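Local coordinates for ScaE cell-surface anchored scaffoldin protein (Ruminococcus flavefaciens, PDB 2ZF9) that probably binds dockerin modules through this type III cohesin module, anchoring cellulosomal components to the bacterial cell surface, at residues Asn48-Glu54 with Trp127-Val133. Sequence-based numbering, arbitrary orientation.
Sequences NAKVTME and WSFVLQV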
# COMPACT_ATOMS: atom_id res chain seq x y z
N ASN A 48 9.44 4.42 20.48
CA ASN A 48 8.77 5.69 20.10
C ASN A 48 9.18 6.32 18.77
O ASN A 48 8.80 7.45 18.50
CB ASN A 48 8.89 6.76 21.20
CG ASN A 48 8.44 6.27 22.53
OD1 ASN A 48 7.30 5.83 22.69
ND2 ASN A 48 9.33 6.33 23.51
N ALA A 49 9.95 5.60 17.96
CA ALA A 49 10.37 6.12 16.67
C ALA A 49 9.17 6.42 15.77
O ALA A 49 8.21 5.65 15.71
CB ALA A 49 11.31 5.16 15.99
N LYS A 50 9.21 7.58 15.12
CA LYS A 50 8.19 7.95 14.15
C LYS A 50 8.79 7.68 12.79
O LYS A 50 9.77 8.31 12.37
CB LYS A 50 7.80 9.40 14.30
CG LYS A 50 6.95 9.65 15.53
CD LYS A 50 6.59 11.12 15.66
CE LYS A 50 5.58 11.29 16.80
NZ LYS A 50 5.25 12.73 17.04
N VAL A 51 8.26 6.66 12.12
CA VAL A 51 8.91 6.11 10.95
C VAL A 51 8.11 6.51 9.69
O VAL A 51 6.91 6.22 9.58
CB VAL A 51 9.04 4.55 11.05
CG1 VAL A 51 9.78 4.02 9.85
CG2 VAL A 51 9.78 4.13 12.33
N THR A 52 8.79 7.13 8.73
CA THR A 52 8.19 7.39 7.42
C THR A 52 8.12 6.12 6.59
O THR A 52 9.14 5.47 6.33
CB THR A 52 8.98 8.46 6.66
OG1 THR A 52 8.89 9.68 7.39
CG2 THR A 52 8.38 8.68 5.23
N MSE A 53 6.91 5.75 6.19
CA MSE A 53 6.67 4.55 5.38
C MSE A 53 6.13 4.97 4.01
O MSE A 53 5.46 6.00 3.90
CB MSE A 53 5.65 3.66 6.09
CG MSE A 53 6.09 3.20 7.52
SE MSE A 53 7.65 1.99 7.38
CE MSE A 53 6.65 0.35 6.82
N GLU A 54 6.42 4.17 2.99
CA GLU A 54 5.99 4.43 1.61
C GLU A 54 5.30 3.24 0.97
O GLU A 54 5.80 2.11 1.05
CB GLU A 54 7.18 4.83 0.72
CG GLU A 54 7.82 6.16 1.16
CD GLU A 54 9.16 6.43 0.50
OE1 GLU A 54 9.91 5.48 0.14
OE2 GLU A 54 9.45 7.63 0.34
N TRP A 127 2.07 6.83 -1.91
CA TRP A 127 1.68 7.47 -0.65
C TRP A 127 2.79 7.35 0.35
O TRP A 127 3.50 6.33 0.39
CB TRP A 127 0.43 6.83 -0.07
CG TRP A 127 -0.76 7.05 -0.86
CD1 TRP A 127 -1.35 6.17 -1.76
CD2 TRP A 127 -1.59 8.22 -0.84
NE1 TRP A 127 -2.45 6.76 -2.32
CE2 TRP A 127 -2.63 8.01 -1.76
CE3 TRP A 127 -1.54 9.44 -0.12
CZ2 TRP A 127 -3.64 8.96 -2.00
CZ3 TRP A 127 -2.54 10.38 -0.36
CH2 TRP A 127 -3.58 10.13 -1.28
N SER A 128 2.98 8.42 1.12
CA SER A 128 3.89 8.39 2.23
C SER A 128 3.09 8.63 3.53
O SER A 128 2.12 9.38 3.54
CB SER A 128 4.95 9.48 1.97
OG SER A 128 5.67 9.73 3.13
N PHE A 129 3.50 8.02 4.63
CA PHE A 129 2.75 8.12 5.90
C PHE A 129 3.69 7.76 7.05
O PHE A 129 4.78 7.21 6.83
CB PHE A 129 1.48 7.21 5.91
CG PHE A 129 1.77 5.74 5.58
CD1 PHE A 129 2.01 5.34 4.26
CD2 PHE A 129 1.81 4.76 6.61
CE1 PHE A 129 2.24 3.99 3.96
CE2 PHE A 129 2.05 3.41 6.30
CZ PHE A 129 2.28 3.03 4.97
N VAL A 130 3.29 8.09 8.27
CA VAL A 130 4.18 7.93 9.42
C VAL A 130 3.52 6.99 10.44
O VAL A 130 2.38 7.24 10.86
CB VAL A 130 4.47 9.31 10.10
CG1 VAL A 130 5.29 9.17 11.40
CG2 VAL A 130 5.23 10.24 9.13
N LEU A 131 4.27 5.96 10.88
CA LEU A 131 3.83 5.05 11.91
C LEU A 131 4.79 5.18 13.07
O LEU A 131 6.00 5.24 12.88
CB LEU A 131 3.79 3.59 11.41
CG LEU A 131 2.72 3.31 10.35
CD1 LEU A 131 2.82 1.88 9.83
CD2 LEU A 131 1.33 3.57 10.91
N GLN A 132 4.24 5.22 14.28
CA GLN A 132 5.08 5.29 15.45
C GLN A 132 5.19 3.93 16.19
O GLN A 132 4.20 3.25 16.46
CB GLN A 132 4.63 6.43 16.38
CG GLN A 132 5.53 6.58 17.64
CD GLN A 132 5.09 7.74 18.53
OE1 GLN A 132 3.90 7.99 18.69
NE2 GLN A 132 6.07 8.46 19.11
N VAL A 133 6.42 3.55 16.47
CA VAL A 133 6.78 2.29 17.13
C VAL A 133 6.52 2.43 18.64
O VAL A 133 6.70 3.51 19.19
CB VAL A 133 8.26 2.02 16.84
CG1 VAL A 133 8.79 0.81 17.59
CG2 VAL A 133 8.47 1.86 15.33
O HOH W 1 5.08 5.11 20.89
O HOH W 2 8.29 9.78 1.24
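Met53 and Phe129 form a hydrogen-bonded pair closed by two backbone bonds: Met53 N to Phe129 O spans 2.7 Å with a nearly linear N-H...O angle of 177°, and Phe129 N returns to Met53 O. Val51 and Leu131 repeat this reciprocal pairing, and Val133 N reaches Ala49 O at 2.9 Å, just past the end of the regular ladder. The short strand segments run at 147° to each other, which identifies a twisted antiparallel pair.

One side chain extends the polar ladder. With CG anti to the backbone N (chi1 -178°) and the chain stretched beyond it, Gln132 carries NE2 to within 3.0 Å of Asn48 O; the acceptor lies in the Gln132 amide plane, whereas the donor is tilted out of the carbonyl plane of Asn48. The extended Lys50 side chain slants across this amide, its CE 3.7 Å from Gln132 NE2. Shortened to an alanine, Gln132 would probably leave Asn48 O without this amide donor and take from the Lys50 chain its contact with the amide. Nearby, a water donates to both Asn48 OD1 and Val133 O, linking the two segments just beyond the strand ends.

On the face carrying Val51, Met53, Phe129 and Leu131, contacts are apolar. Met53 CB sits over one face of the Phe129 ring, 3.8 Å from its centroid, a CH-pi contact, while Val51 CG2 meets Val133 CG2 at 4.0 Å.

Ile185 of strand 180-187 and Val145 of strand 142-149 pack against this buried face, and Phe110 meets the Phe129 ring edge-to-face, consistent with the core of a cohesin beta-sandwich. Strand 50-58 also pairs with strand 33-41, and strand 124-132 with the short strands 78-79 and 89-90.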